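Side-chain contacts in hypothetical protein TT1465 (Thermus thermophilus, PDB 1WEK), which is of unknown function but has the Rossmann-like parallel-sheet fold of the SLOG clan and assembles from six copies: residues A[25-30]-A[114-119]; A[33-38]-A[92-97]; A[40-45]-A[63-68]; A[198-201]-A[205-208]. All blocks are in the same frame, centred on the assembly; numbering follows the deposited sequence.

Contact 1 (A[25-30]-A[114-119]); sequences FVEGFE and HALSLR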
loop_
_atom_site.group_PDB
_atom_site.type_symbol
_atom_site.label_atom_id
_atom_site.label_comp_id
_atom_site.label_asym_id
_atom_site.label_seq_id
_atom_site.Cartn_x
_atom_site.Cartn_y
_atom_site.Cartn_z
ATOM N N PHE A 25 -13.215 -0.863 1.385
ATOM C CA PHE A 25 -13.129 -0.632 2.826
ATOM C C PHE A 25 -12.896 0.858 3.076
ATOM O O PHE A 25 -13.611 1.495 3.849
ATOM C CB PHE A 25 -11.950 -1.408 3.430
ATOM C CG PHE A 25 -12.296 -2.789 3.895
ATOM C CD1 PHE A 25 -11.466 -3.869 3.587
ATOM C CD2 PHE A 25 -13.447 -3.016 4.655
ATOM C CE1 PHE A 25 -11.778 -5.161 4.031
ATOM C CE2 PHE A 25 -13.769 -4.308 5.102
ATOM C CZ PHE A 25 -12.938 -5.377 4.792
ATOM N N VAL A 26 -11.881 1.405 2.412
ATOM C CA VAL A 26 -11.539 2.809 2.571
ATOM C C VAL A 26 -12.692 3.729 2.203
ATOM O O VAL A 26 -12.979 4.693 2.914
ATOM C CB VAL A 26 -10.290 3.179 1.731
ATOM C CG1 VAL A 26 -10.013 4.671 1.841
ATOM C CG2 VAL A 26 -9.079 2.413 2.247
ATOM N N GLU A 27 -13.350 3.435 1.090
ATOM C CA GLU A 27 -14.474 4.252 0.657
ATOM C C GLU A 27 -15.599 4.102 1.670
ATOM O O GLU A 27 -16.239 5.083 2.060
ATOM C CB GLU A 27 -14.962 3.811 -0.720
ATOM C CG GLU A 27 -16.010 4.748 -1.302
ATOM C CD GLU A 27 -16.643 4.214 -2.569
ATOM O OE1 GLU A 27 -17.626 4.829 -3.043
ATOM O OE2 GLU A 27 -16.160 3.180 -3.090
ATOM N N GLY A 28 -15.836 2.864 2.096
ATOM C CA GLY A 28 -16.873 2.611 3.075
ATOM C C GLY A 28 -16.626 3.374 4.370
ATOM O O GLY A 28 -17.554 3.970 4.928
ATOM N N PHE A 29 -15.384 3.377 4.851
ATOM C CA PHE A 29 -15.090 4.087 6.095
ATOM C C PHE A 29 -15.290 5.600 5.935
ATOM O O PHE A 29 -15.896 6.242 6.795
ATOM C CB PHE A 29 -13.657 3.809 6.568
ATOM C CG PHE A 29 -13.371 2.352 6.873
ATOM C CD1 PHE A 29 -14.408 1.429 7.028
ATOM C CD2 PHE A 29 -12.054 1.903 6.984
ATOM C CE1 PHE A 29 -14.139 0.079 7.284
ATOM C CE2 PHE A 29 -11.772 0.554 7.240
ATOM C CZ PHE A 29 -12.820 -0.362 7.389
ATOM N N GLU A 30 -14.787 6.153 4.829
ATOM C CA GLU A 30 -14.885 7.588 4.547
ATOM C C GLU A 30 -16.326 8.052 4.521
ATOM O O GLU A 30 -16.666 9.095 5.068
ATOM C CB GLU A 30 -14.235 7.925 3.198
ATOM C CG GLU A 30 -12.743 7.621 3.114
ATOM C CD GLU A 30 -12.133 7.949 1.753
ATOM O OE1 GLU A 30 -12.832 7.822 0.726
ATOM O OE2 GLU A 30 -10.939 8.317 1.709
ATOM N N HIS A 114 -27.667 7.609 0.716
ATOM C CA HIS A 114 -26.258 7.308 0.493
ATOM C C HIS A 114 -26.181 5.869 -0.000
ATOM O O HIS A 114 -26.561 4.946 0.718
ATOM C CB HIS A 114 -25.471 7.429 1.797
ATOM C CG HIS A 114 -25.405 8.821 2.345
ATOM N ND1 HIS A 114 -24.541 9.778 1.852
ATOM C CD2 HIS A 114 -26.095 9.417 3.347
ATOM C CE1 HIS A 114 -24.702 10.901 2.531
ATOM N NE2 HIS A 114 -25.638 10.709 3.442
ATOM N N ALA A 115 -25.694 5.684 -1.221
ATOM C CA ALA A 115 -25.592 4.360 -1.809
ATOM C C ALA A 115 -24.154 3.946 -2.108
ATOM O O ALA A 115 -23.390 4.674 -2.741
ATOM C CB ALA A 115 -26.421 4.301 -3.082
ATOM N N LEU A 116 -23.790 2.764 -1.638
ATOM C CA LEU A 116 -22.464 2.233 -1.879
ATOM C C LEU A 116 -22.631 0.881 -2.576
ATOM O O LEU A 116 -23.535 0.112 -2.238
ATOM C CB LEU A 116 -21.726 2.062 -0.549
ATOM C CG LEU A 116 -21.234 3.339 0.140
ATOM C CD1 LEU A 116 -20.821 3.056 1.572
ATOM C CD2 LEU A 116 -20.054 3.912 -0.662
ATOM N N SER A 117 -21.800 0.605 -3.577
ATOM C CA SER A 117 -21.879 -0.678 -4.263
ATOM C C SER A 117 -20.589 -1.420 -3.995
ATOM O O SER A 117 -19.497 -0.922 -4.257
ATOM C CB SER A 117 -22.134 -0.515 -5.770
ATOM O OG SER A 117 -21.387 0.546 -6.316
ATOM N N LEU A 118 -20.747 -2.621 -3.453
ATOM C CA LEU A 118 -19.647 -3.480 -3.056
ATOM C C LEU A 118 -19.696 -4.817 -3.786
ATOM O O LEU A 118 -20.765 -5.387 -3.977
ATOM C CB LEU A 118 -19.758 -3.728 -1.544
ATOM C CG LEU A 118 -19.868 -2.468 -0.678
ATOM C CD1 LEU A 118 -20.486 -2.801 0.683
ATOM C CD2 LEU A 118 -18.487 -1.849 -0.529
ATOM N N ARG A 119 -18.539 -5.325 -4.181
ATOM C CA ARG A 119 -18.474 -6.609 -4.867
ATOM C C ARG A 119 -18.408 -7.748 -3.843
ATOM O O ARG A 119 -18.802 -8.877 -4.128
ATOM C CB ARG A 119 -17.228 -6.671 -5.764
ATOM C CG ARG A 119 -17.341 -5.971 -7.127
ATOM C CD ARG A 119 -18.233 -6.767 -8.105
ATOM N NE ARG A 119 -17.727 -6.783 -9.485
ATOM C CZ ARG A 119 -17.778 -5.755 -10.335
ATOM N NH1 ARG A 119 -18.319 -4.601 -9.969
ATOM N NH2 ARG A 119 -17.286 -5.880 -11.561
HETATM O O HOH W 1 -19.785 3.347 -3.807
#
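Helix 17-34 passes the strand 114-118 with Gly28 CA 7.5 Å from Leu116 CA, the nearest pair of CA atoms across the two segments. Glycine brings no side chain to this point, and its bare backbone receives a methyl of the leucine directly: Leu116 CD1 lies 4.2 Å from Gly28 CA. The other branch of Leu116 meets Glu27, whose OE1 is 3.5 Å from Leu116 CD2. Glu27 holds CG opposite its own N (chi1 -172°) and stays extended, which carries OE1 out to the leucine; the two side chains run past each other in opposite directions. In this Rossmann-like fold, strand 114-118 is the outermost strand on one side of the parallel sheet within the chain, and Leu116 is tied into it by a backbone hydrogen bond with Gly97 while its side chain also packs on Leu98 and Thr31. The methyl offers the carboxylate nothing polar, but a water does: it donates to Glu27 OE1 at 2.7 Å and accepts a weak bond from Ser117 N at 3.4 Å. Other residues of the same helical segment face the assembly, with Phe25 and Val26 on Leu18 of the second subunit and Glu30 OE2 in a salt bridge with Arg17 NH2 of the third.

Contact 2 (A[33-38]-A[92-97]); sequences SELQVP and GGVSVG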
loop_
_atom_site.group_PDB
_atom_site.type_symbol
_atom_site.label_atom_id
_atom_site.label_comp_id
_atom_site.label_asym_id
_atom_site.label_seq_id
_atom_site.Cartn_x
_atom_site.Cartn_y
_atom_site.Cartn_z
ATOM N N SER A 33 -18.317 7.179 8.068
ATOM C CA SER A 33 -17.722 7.988 9.139
ATOM C C SER A 33 -18.239 9.421 9.165
ATOM O O SER A 33 -18.311 10.038 10.225
ATOM C CB SER A 33 -16.199 8.046 9.005
ATOM O OG SER A 33 -15.610 6.859 9.484
ATOM N N GLU A 34 -18.586 9.952 7.996
ATOM C CA GLU A 34 -19.080 11.321 7.899
ATOM C C GLU A 34 -20.517 11.503 8.361
ATOM O O GLU A 34 -20.895 12.597 8.774
ATOM C CB GLU A 34 -18.957 11.829 6.467
ATOM C CG GLU A 34 -17.543 11.876 5.938
ATOM C CD GLU A 34 -17.499 12.286 4.481
ATOM O OE1 GLU A 34 -16.400 12.252 3.883
ATOM O OE2 GLU A 34 -18.567 12.641 3.935
ATOM N N LEU A 35 -21.326 10.453 8.288
ATOM C CA LEU A 35 -22.716 10.579 8.719
ATOM C C LEU A 35 -22.752 11.123 10.142
ATOM O O LEU A 35 -21.863 10.840 10.945
ATOM C CB LEU A 35 -23.426 9.229 8.627
ATOM C CG LEU A 35 -23.392 8.668 7.201
ATOM C CD1 LEU A 35 -24.232 7.401 7.113
ATOM C CD2 LEU A 35 -23.910 9.717 6.228
ATOM N N GLN A 36 -23.782 11.902 10.453
ATOM C CA GLN A 36 -23.898 12.510 11.768
ATOM C C GLN A 36 -25.113 12.113 12.581
ATOM O O GLN A 36 -25.606 12.882 13.406
ATOM C CB GLN A 36 -23.823 14.028 11.622
ATOM C CG GLN A 36 -22.450 14.469 11.130
ATOM C CD GLN A 36 -22.326 15.967 10.965
ATOM O OE1 GLN A 36 -22.521 16.736 11.915
ATOM N NE2 GLN A 36 -21.993 16.395 9.752
ATOM N N VAL A 37 -25.591 10.900 12.348
ATOM C CA VAL A 37 -26.717 10.378 13.090
ATOM C C VAL A 37 -26.352 8.955 13.476
ATOM O O VAL A 37 -25.560 8.296 12.792
ATOM C CB VAL A 37 -27.995 10.358 12.239
ATOM C CG1 VAL A 37 -28.416 11.790 11.917
ATOM C CG2 VAL A 37 -27.752 9.576 10.952
ATOM N N PRO A 38 -26.892 8.471 14.602
ATOM C CA PRO A 38 -26.604 7.109 15.045
ATOM C C PRO A 38 -27.163 6.210 13.942
ATOM O O PRO A 38 -28.255 6.473 13.421
ATOM C CB PRO A 38 -27.391 7.005 16.344
ATOM C CG PRO A 38 -27.422 8.409 16.827
ATOM C CD PRO A 38 -27.735 9.168 15.584
ATOM N N GLY A 92 -37.763 11.774 5.682
ATOM C CA GLY A 92 -36.645 12.698 5.654
ATOM C C GLY A 92 -35.413 12.291 6.430
ATOM O O GLY A 92 -34.604 13.141 6.799
ATOM N N GLY A 93 -35.250 11.001 6.687
ATOM C CA GLY A 93 -34.072 10.582 7.427
ATOM C C GLY A 93 -32.959 10.070 6.532
ATOM O O GLY A 93 -33.144 9.889 5.324
ATOM N N VAL A 94 -31.788 9.865 7.121
ATOM C CA VAL A 94 -30.649 9.331 6.393
ATOM C C VAL A 94 -30.942 7.857 6.056
ATOM O O VAL A 94 -31.211 7.051 6.956
ATOM C CB VAL A 94 -29.380 9.376 7.256
ATOM C CG1 VAL A 94 -28.262 8.568 6.591
ATOM C CG2 VAL A 94 -28.957 10.826 7.478
ATOM N N SER A 95 -30.899 7.510 4.771
ATOM C CA SER A 95 -31.137 6.132 4.365
ATOM C C SER A 95 -29.925 5.608 3.600
ATOM O O SER A 95 -29.628 6.093 2.510
ATOM C CB SER A 95 -32.386 6.035 3.481
ATOM O OG SER A 95 -32.679 4.682 3.176
ATOM N N VAL A 96 -29.237 4.613 4.162
ATOM C CA VAL A 96 -28.053 4.042 3.524
ATOM C C VAL A 96 -28.255 2.632 2.965
ATOM O O VAL A 96 -28.928 1.775 3.559
ATOM C CB VAL A 96 -26.847 4.011 4.508
ATOM C CG1 VAL A 96 -25.614 3.442 3.808
ATOM C CG2 VAL A 96 -26.552 5.429 5.034
ATOM N N GLY A 97 -27.663 2.396 1.804
ATOM C CA GLY A 97 -27.764 1.092 1.185
ATOM C C GLY A 97 -26.366 0.580 0.913
ATOM O O GLY A 97 -25.544 1.294 0.339
#
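Leu35 meets Val96 tip to tip, its CD1 3.7 Å from Val96 CG2, and the same methyl also reaches Val94 CG1 at 4.2 Å. The contact lies in a Rossmann-like parallel sheet: Val96 belongs to strand 95-100, flanked by strands 71-74 and 114-118, whereas Leu35 and Val37 sit in the loop that carries the chain from helix 17-34 to strand 39-43. That this loop passes over the N-terminal end of strand 95-100 is seen from the contacts of Leu35 and Val37 with Val94 and Val96, and from the nearest CA atoms, those of Val37 and Val94, which are 7.8 Å apart. All three pairs are apolar and involve methyl groups, so the contact rests on shape and exclusion of water rather than on directed bonds. Leu35 puts CG anti to its carbonyl carbon (chi1 -58°), from where CD1 can bridge the two valines. His114, on the adjoining strand 114-118, also packs on Leu35, Val94 and Val96. Just upstream, Gly92 has a positive phi of 74° and is the C-prime residue of a Schellman motif that ends the preceding helix, so the chain turns out of that helix shortly before Val94. Val37 meets Val94 at a slant with the branch that stands between its own N and carbonyl carbon: CG2 lies 3.9 Å from Val94 CG2 and 4.0 Å from Val94 CB.

Contact 3 (A[40-45]-A[63-68]); sequences VSVFGS and RALAEA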
loop_
_atom_site.group_PDB
_atom_site.type_symbol
_atom_site.label_atom_id
_atom_site.label_comp_id
_atom_site.label_asym_id
_atom_site.label_seq_id
_atom_site.Cartn_x
_atom_site.Cartn_y
_atom_site.Cartn_z
ATOM N N VAL A 40 -28.474 2.531 12.514
ATOM C CA VAL A 40 -29.097 1.269 12.854
ATOM C C VAL A 40 -29.123 0.351 11.632
ATOM O O VAL A 40 -29.651 0.718 10.576
ATOM C CB VAL A 40 -30.540 1.504 13.333
ATOM C CG1 VAL A 40 -31.248 0.173 13.525
ATOM C CG2 VAL A 40 -30.529 2.302 14.638
ATOM N N SER A 41 -28.540 -0.834 11.771
ATOM C CA SER A 41 -28.518 -1.796 10.674
ATOM C C SER A 41 -29.823 -2.562 10.704
ATOM O O SER A 41 -30.249 -3.029 11.759
ATOM C CB SER A 41 -27.335 -2.736 10.822
ATOM O OG SER A 41 -26.159 -2.052 10.443
ATOM N N VAL A 42 -30.465 -2.666 9.547
ATOM C CA VAL A 42 -31.757 -3.327 9.436
ATOM C C VAL A 42 -31.753 -4.375 8.327
ATOM O O VAL A 42 -31.244 -4.147 7.236
ATOM C CB VAL A 42 -32.849 -2.272 9.173
ATOM C CG1 VAL A 42 -34.232 -2.900 9.241
ATOM C CG2 VAL A 42 -32.723 -1.159 10.196
ATOM N N PHE A 43 -32.319 -5.537 8.617
ATOM C CA PHE A 43 -32.338 -6.623 7.656
ATOM C C PHE A 43 -33.707 -7.255 7.454
ATOM O O PHE A 43 -34.522 -7.326 8.374
ATOM C CB PHE A 43 -31.349 -7.704 8.100
ATOM C CG PHE A 43 -30.020 -7.166 8.503
ATOM C CD1 PHE A 43 -29.812 -6.701 9.800
ATOM C CD2 PHE A 43 -28.981 -7.086 7.580
ATOM C CE1 PHE A 43 -28.597 -6.164 10.175
ATOM C CE2 PHE A 43 -27.750 -6.547 7.940
ATOM C CZ PHE A 43 -27.556 -6.083 9.243
ATOM N N GLY A 44 -33.946 -7.739 6.242
ATOM C CA GLY A 44 -35.211 -8.378 5.945
ATOM C C GLY A 44 -35.186 -8.984 4.557
ATOM O O GLY A 44 -34.289 -8.690 3.765
ATOM N N SER A 45 -36.175 -9.828 4.277
ATOM C CA SER A 45 -36.320 -10.508 2.997
ATOM C C SER A 45 -36.296 -9.626 1.759
ATOM O O SER A 45 -37.002 -8.614 1.678
ATOM C CB SER A 45 -37.631 -11.292 2.982
ATOM O OG SER A 45 -37.964 -11.740 1.675
ATOM N N ARG A 63 -39.684 4.296 8.963
ATOM C CA ARG A 63 -40.251 5.599 9.271
ATOM C C ARG A 63 -40.061 5.989 10.756
ATOM O O ARG A 63 -39.745 7.144 11.073
ATOM C CB ARG A 63 -41.741 5.601 8.925
ATOM C CG ARG A 63 -42.487 6.803 9.450
ATOM C CD ARG A 63 -43.869 6.396 9.923
ATOM N NE ARG A 63 -44.850 6.402 8.848
ATOM C CZ ARG A 63 -45.883 5.570 8.770
ATOM N NH1 ARG A 63 -46.072 4.635 9.698
ATOM N NH2 ARG A 63 -46.751 5.700 7.778
ATOM N N ALA A 64 -40.262 5.037 11.665
ATOM C CA ALA A 64 -40.115 5.326 13.092
ATOM C C ALA A 64 -38.682 5.716 13.463
ATOM O O ALA A 64 -38.460 6.705 14.171
ATOM C CB ALA A 64 -40.547 4.149 13.901
ATOM N N LEU A 65 -37.709 4.956 12.978
ATOM C CA LEU A 65 -36.314 5.258 13.294
ATOM C C LEU A 65 -35.893 6.658 12.831
ATOM O O LEU A 65 -35.218 7.379 13.556
ATOM C CB LEU A 65 -35.416 4.204 12.681
ATOM C CG LEU A 65 -35.579 2.815 13.298
ATOM C CD1 LEU A 65 -35.036 1.763 12.336
ATOM C CD2 LEU A 65 -34.856 2.777 14.642
ATOM N N ALA A 66 -36.291 7.035 11.624
ATOM C CA ALA A 66 -35.981 8.362 11.093
ATOM C C ALA A 66 -36.601 9.419 12.002
ATOM O O ALA A 66 -35.957 10.408 12.369
ATOM C CB ALA A 66 -36.542 8.503 9.696
ATOM N N GLU A 67 -37.857 9.200 12.373
ATOM C CA GLU A 67 -38.555 10.142 13.236
ATOM C C GLU A 67 -37.789 10.317 14.546
ATOM O O GLU A 67 -37.562 11.446 15.003
ATOM C CB GLU A 67 -39.984 9.648 13.508
ATOM C CG GLU A 67 -40.981 9.954 12.390
ATOM C CD GLU A 67 -42.309 9.210 12.575
ATOM O OE1 GLU A 67 -43.268 9.460 11.808
ATOM O OE2 GLU A 67 -42.391 8.361 13.487
ATOM N N ALA A 68 -37.380 9.197 15.140
ATOM C CA ALA A 68 -36.635 9.210 16.400
ATOM C C ALA A 68 -35.231 9.797 16.247
ATOM O O ALA A 68 -34.537 10.060 17.236
ATOM C CB ALA A 68 -36.545 7.803 16.960
#
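Val40 opens the contact by laying CG1 4.3 Å from Leu65 CD1, where strand 39-43 faces helix 53-68. Its CG1 is anti to the backbone N (chi1 173°), and its CA is the one nearest the helix, 8.3 Å from Leu65 CA. Ser41 and Phe43 turn to the other face of the sheet, where Ser41 OG is hydrogen-bonded to Phe128 O and the ring of Phe43 stacks with that of Phe137. Between them, Val42 comes back to the helix face and places CG2 at 4.3 Å from the same Leu65 CD1, so a single methyl of the helix is shared by two valines two residues apart. The arrangement is that of a beta-alpha-beta unit: helix 53-68 links strand 39-43 to the parallel strand 71-74, to which Val40 and Val42 are joined by backbone hydrogen bonds with Val73, and it packs back on the strand it came from. Phe70 and Leu210 touch both Val40 and Leu65 and extend the apolar layer. Since the three residues that meet are buried and purely aliphatic, and the methyl distances are slightly generous, the contact implies helix-on-sheet packing without directional bonds, held by dispersion and the hydrophobic effect.

Contact 4 (A[198-201]-A[205-208]); sequences RLTD and EVVQ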
loop_
_atom_site.group_PDB
_atom_site.type_symbol
_atom_site.label_atom_id
_atom_site.label_comp_id
_atom_site.label_asym_id
_atom_site.label_seq_id
_atom_site.Cartn_x
_atom_site.Cartn_y
_atom_site.Cartn_z
ATOM N N ARG A 198 -33.456 -10.042 21.293
ATOM C CA ARG A 198 -34.803 -9.909 21.822
ATOM C C ARG A 198 -35.792 -10.159 20.699
ATOM O O ARG A 198 -35.655 -9.613 19.607
ATOM C CB ARG A 198 -35.014 -8.506 22.398
ATOM C CG ARG A 198 -34.240 -8.246 23.684
ATOM C CD ARG A 198 -34.384 -6.809 24.185
ATOM N NE ARG A 198 -35.775 -6.402 24.399
ATOM C CZ ARG A 198 -36.133 -5.200 24.854
ATOM N NH1 ARG A 198 -35.200 -4.299 25.146
ATOM N NH2 ARG A 198 -37.420 -4.886 24.995
ATOM N N LEU A 199 -36.796 -10.982 20.974
ATOM C CA LEU A 199 -37.802 -11.306 19.979
ATOM C C LEU A 199 -39.032 -10.443 20.244
ATOM O O LEU A 199 -39.523 -10.392 21.363
ATOM C CB LEU A 199 -38.131 -12.799 20.081
ATOM C CG LEU A 199 -38.651 -13.540 18.850
ATOM C CD1 LEU A 199 -38.109 -12.934 17.590
ATOM C CD2 LEU A 199 -38.240 -14.990 18.950
ATOM N N THR A 200 -39.526 -9.745 19.231
ATOM C CA THR A 200 -40.693 -8.891 19.446
ATOM C C THR A 200 -41.559 -8.705 18.213
ATOM O O THR A 200 -41.093 -8.863 17.083
ATOM C CB THR A 200 -40.279 -7.493 19.954
ATOM O OG1 THR A 200 -41.452 -6.750 20.306
ATOM C CG2 THR A 200 -39.532 -6.716 18.868
ATOM N N ASP A 201 -42.828 -8.369 18.443
ATOM C CA ASP A 201 -43.785 -8.132 17.361
ATOM C C ASP A 201 -44.030 -6.637 17.145
ATOM O O ASP A 201 -44.632 -6.239 16.140
ATOM C CB ASP A 201 -45.137 -8.789 17.668
ATOM C CG ASP A 201 -45.156 -10.280 17.374
ATOM O OD1 ASP A 201 -44.380 -10.739 16.521
ATOM O OD2 ASP A 201 -45.966 -10.996 17.982
ATOM N N GLU A 205 -41.388 -1.079 20.218
ATOM C CA GLU A 205 -40.538 -1.571 21.288
ATOM C C GLU A 205 -39.084 -1.498 20.866
ATOM O O GLU A 205 -38.203 -1.205 21.680
ATOM C CB GLU A 205 -40.926 -3.007 21.656
ATOM C CG GLU A 205 -40.085 -3.612 22.763
ATOM C CD GLU A 205 -40.768 -4.791 23.426
ATOM O OE1 GLU A 205 -41.108 -5.763 22.716
ATOM O OE2 GLU A 205 -40.969 -4.739 24.662
ATOM N N VAL A 206 -38.832 -1.756 19.587
ATOM C CA VAL A 206 -37.473 -1.686 19.060
ATOM C C VAL A 206 -36.969 -0.252 19.081
ATOM O O VAL A 206 -35.877 0.023 19.586
ATOM C CB VAL A 206 -37.390 -2.215 17.601
ATOM C CG1 VAL A 206 -35.965 -2.058 17.067
ATOM C CG2 VAL A 206 -37.792 -3.688 17.558
ATOM N N VAL A 207 -37.761 0.670 18.540
ATOM C CA VAL A 207 -37.346 2.061 18.510
ATOM C C VAL A 207 -37.145 2.610 19.919
ATOM O O VAL A 207 -36.191 3.341 20.171
ATOM C CB VAL A 207 -38.367 2.929 17.773
ATOM C CG1 VAL A 207 -37.895 4.369 17.767
ATOM C CG2 VAL A 207 -38.549 2.412 16.347
ATOM N N GLN A 208 -38.033 2.238 20.838
ATOM C CA GLN A 208 -37.943 2.697 22.224
ATOM C C GLN A 208 -36.637 2.241 22.885
ATOM O O GLN A 208 -35.987 3.017 23.585
ATOM C CB GLN A 208 -39.153 2.189 23.027
ATOM C CG GLN A 208 -39.049 2.410 24.534
ATOM C CD GLN A 208 -40.359 2.139 25.264
ATOM O OE1 GLN A 208 -41.338 2.870 25.095
ATOM N NE2 GLN A 208 -40.385 1.086 26.078
#
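Strand 198-200, the outermost strand on its side of the parallel sheet within this chain, runs through a short turn into the C-terminal helix 203-211, and this contact folds the helix back on the last strand of the Rossmann-like fold. The nearest CA atoms, those of Thr200 and Glu205, stand 7.5 Å apart, and the carboxylate of Glu205 spans the gap with both oxygens. Thr200 OG1 donates to Glu205 OE1 over a short 2.6 Å, and OE1 accepts with its anti lone pair, the one away from OE2. The same hydroxyl is also hydrogen-bonded to Glu202 N, so two bonds grip OG1 and tie the strand end to the turn as well as to the helix. Its placement follows from chi1 of -173°, which sets OG1 anti to the backbone N. The second oxygen, Glu205 OE2, lies 3.6 Å from Arg198 NH2 in a rather long salt bridge. It sits at the edge of the guanidinium and in its plane, yet the guanidinium and carboxylate planes are 71° apart, so the pair is not the flat, two-pronged kind. Arg198 is exposed, and solvent probably weakens this ion pair. Beside the polar group, Val206 adds an apolar contact: it also packs on Phe166 of the neighbouring strand 165-168, and brings its CG2 to 3.7 Å from Thr200 CG2.

In the fold
From the N terminus, helix 17-34 opens contact 1 and its end and following loop open contact 2; strand 39-43 then opens contact 3. Contact 3 closes first, through helix 53-68, contact 2 next, at strand 95-100, and contact 1 last, at strand 114-118, so the three are nested. Contact 4 follows in series as a short local loop at the C terminus. Adjacent strands of the sheet join contacts 1 and 2, Gly93 packs on Ala66 between contacts 2 and 3, and contact 3 meets contact 4 where Ala64, Leu65 and Ala68 pack on Val207. All four reach one sheet, with contacts 1 and 4 at its two outermost strands, their centres about 29 Å apart.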